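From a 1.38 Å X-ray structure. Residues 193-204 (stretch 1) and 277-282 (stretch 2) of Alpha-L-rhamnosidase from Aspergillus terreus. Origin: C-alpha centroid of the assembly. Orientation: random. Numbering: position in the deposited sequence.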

# COMPACT_ATOMS: atom_id res chain seq x y z
N LEU A 193 -0.36 -25.96 20.47
CA LEU A 193 0.14 -26.54 21.71
C LEU A 193 -0.30 -28.00 21.84
O LEU A 193 -1.25 -28.48 21.19
CB LEU A 193 -0.37 -25.77 22.91
CG LEU A 193 0.04 -24.31 23.02
CD1 LEU A 193 -0.65 -23.67 24.24
CD2 LEU A 193 1.53 -24.22 23.18
N LYS A 194 0.41 -28.70 22.72
CA LYS A 194 -0.04 -29.99 23.18
C LYS A 194 0.08 -30.04 24.70
O LYS A 194 0.70 -29.19 25.37
CB LYS A 194 0.70 -31.10 22.43
CG LYS A 194 2.20 -30.93 22.37
CD LYS A 194 2.93 -31.94 21.48
CE LYS A 194 4.43 -31.71 21.53
NZ LYS A 194 5.17 -32.75 20.77
N GLN A 195 -0.62 -31.00 25.26
CA GLN A 195 -0.58 -31.23 26.68
C GLN A 195 0.82 -31.69 27.06
O GLN A 195 1.40 -32.54 26.40
CB GLN A 195 -1.60 -32.32 27.01
CG GLN A 195 -2.03 -32.30 28.45
CD GLN A 195 -2.77 -31.03 28.76
OE1 GLN A 195 -3.85 -30.79 28.24
NE2 GLN A 195 -2.20 -30.21 29.62
N GLY A 196 1.36 -31.11 28.12
CA GLY A 196 2.66 -31.54 28.59
C GLY A 196 3.77 -30.70 27.96
O GLY A 196 3.70 -29.47 27.90
N PRO A 197 4.84 -31.33 27.47
CA PRO A 197 6.01 -30.60 26.96
C PRO A 197 5.75 -29.95 25.60
O PRO A 197 5.12 -30.58 24.75
CB PRO A 197 7.12 -31.67 26.91
CG PRO A 197 6.40 -32.96 26.82
CD PRO A 197 5.04 -32.79 27.45
N ASN A 198 6.28 -28.74 25.43
CA ASN A 198 6.14 -27.96 24.20
C ASN A 198 7.47 -27.26 23.90
O ASN A 198 8.27 -27.02 24.82
CB ASN A 198 5.05 -26.89 24.30
CG ASN A 198 3.64 -27.45 24.35
OD1 ASN A 198 2.97 -27.53 23.30
ND2 ASN A 198 3.19 -27.84 25.55
N ALA A 199 7.65 -26.86 22.64
CA ALA A 199 8.78 -26.04 22.29
C ALA A 199 8.34 -24.92 21.36
O ALA A 199 7.42 -25.11 20.58
CB ALA A 199 9.87 -26.86 21.62
N ILE A 200 9.04 -23.78 21.48
CA ILE A 200 8.91 -22.66 20.54
C ILE A 200 10.30 -22.39 19.98
O ILE A 200 11.30 -22.37 20.75
CB ILE A 200 8.27 -21.43 21.19
CG1 ILE A 200 8.20 -20.28 20.19
CG2 ILE A 200 8.98 -20.99 22.44
CD1 ILE A 200 7.19 -19.20 20.56
N GLY A 201 10.38 -22.22 18.67
CA GLY A 201 11.59 -21.80 18.00
C GLY A 201 11.30 -20.59 17.12
O GLY A 201 10.25 -20.54 16.45
N VAL A 202 12.18 -19.60 17.11
CA VAL A 202 11.97 -18.40 16.30
C VAL A 202 13.28 -18.10 15.57
O VAL A 202 14.37 -18.08 16.20
CB VAL A 202 11.57 -17.17 17.14
CG1 VAL A 202 11.21 -16.01 16.20
CG2 VAL A 202 10.40 -17.48 18.07
N THR A 203 13.22 -17.88 14.27
CA THR A 203 14.35 -17.41 13.52
C THR A 203 14.21 -15.92 13.30
O THR A 203 13.12 -15.46 12.90
CB THR A 203 14.50 -18.10 12.17
OG1 THR A 203 14.54 -19.52 12.34
CG2 THR A 203 15.75 -17.64 11.45
N VAL A 204 15.26 -15.15 13.57
CA VAL A 204 15.31 -13.72 13.40
C VAL A 204 16.34 -13.35 12.36
O VAL A 204 17.47 -13.78 12.47
CB VAL A 204 15.55 -12.95 14.71
CG1 VAL A 204 15.68 -11.44 14.50
CG2 VAL A 204 14.46 -13.27 15.72
N GLY A 277 14.23 -30.82 14.10
CA GLY A 277 13.69 -30.95 15.44
C GLY A 277 13.96 -29.76 16.35
O GLY A 277 13.57 -29.81 17.51
N TRP A 278 14.62 -28.70 15.87
CA TRP A 278 14.99 -27.61 16.77
C TRP A 278 13.78 -26.90 17.38
O TRP A 278 13.94 -26.22 18.39
CB TRP A 278 15.95 -26.65 16.07
CG TRP A 278 15.32 -25.76 15.05
CD1 TRP A 278 15.10 -26.05 13.74
CD2 TRP A 278 14.86 -24.42 15.25
NE1 TRP A 278 14.51 -24.99 13.10
CE2 TRP A 278 14.39 -23.97 14.00
CE3 TRP A 278 14.85 -23.55 16.34
CZ2 TRP A 278 13.89 -22.69 13.82
CZ3 TRP A 278 14.40 -22.26 16.13
CH2 TRP A 278 13.89 -21.85 14.90
N SER A 279 12.61 -26.95 16.72
CA SER A 279 11.42 -26.33 17.26
C SER A 279 10.49 -27.35 17.93
O SER A 279 9.31 -27.11 18.07
CB SER A 279 10.68 -25.51 16.22
OG SER A 279 10.07 -26.32 15.23
N GLN A 280 11.05 -28.51 18.34
CA GLN A 280 10.31 -29.55 19.02
C GLN A 280 11.05 -29.98 20.29
O GLN A 280 12.24 -29.75 20.47
CB GLN A 280 10.13 -30.76 18.12
CG GLN A 280 9.21 -30.46 16.96
CD GLN A 280 9.42 -31.39 15.80
OE1 GLN A 280 10.33 -31.21 14.97
NE2 GLN A 280 8.57 -32.39 15.74
N VAL A 281 10.29 -30.58 21.20
CA VAL A 281 10.91 -31.08 22.45
C VAL A 281 11.81 -32.28 22.17
O VAL A 281 11.79 -32.88 21.11
CB VAL A 281 9.87 -31.41 23.52
CG1 VAL A 281 9.06 -30.18 23.81
CG2 VAL A 281 8.98 -32.57 23.13
N GLY A 282 12.66 -32.58 23.15
CA GLY A 282 13.55 -33.72 23.04
C GLY A 282 14.71 -33.47 22.10
O GLY A 282 15.40 -34.41 21.67
O HOH W 1 7.43 -30.60 20.41
O HOH W 2 6.36 -32.15 18.26

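No direct hydrogen bond joins the two stretches. The contact rests on van der Waals packing and two bridging waters, and together the two sides bury 398 Å².

Lys194 lies before the strand, and its CA-to-CB bond points toward stretch 2. Its side chain is extended beyond a p chi1, with chi2 to chi4 all t. This carries the ammonium group to two waters. Water 1 accepts from Lys194 NZ at 3.1 Å and from Val281 N at 3.0 Å. Water 2 accepts from Lys194 NZ at 2.8 Å and, weakly, from Gln280 NE2 at 3.4 Å. The backbone of Lys194 is held by Asn198: Lys194 N donates to Asn198 OD1 at 2.9 Å, and Asn198 ND2 donates to Lys194 O at 2.8 Å.

The strand begins at Gly196. Pro197 CB packs on Val281 CG1 at 3.9 Å. The CA-to-CB bond of Asn198 points away, and its backbone makes the contact: Asn198 C is 3.3 Å from Val281 CG1. Ala199 points toward stretch 2. Ala199 CB lies 3.6 Å from both Ser279 O and Gln280 C, and 4.1 Å from Val281 CG1. One methyl of Val281 thus meets three successive residues.

Ile200 points away. Gly201 comes next, close to Trp278 and Ser279. Gly201 CA is 3.4 Å from Trp278 CZ3. An ideal CB on Gly201 would lie 2.6 Å from Trp278 CZ3, a clash. The missing side chain leaves room for the indole. The ring continues along the strand, with Trp278 CH2 3.6 Å from Val202 N and 3.5 Å from Thr203 OG1. Val204 is out of reach of stretch 2.

On the other side, Gly277 to Gln280 form a type I turn, closed by Gln280 N donating to Gly277 O at 3.0 Å. This turn carries Trp278 and Ser279.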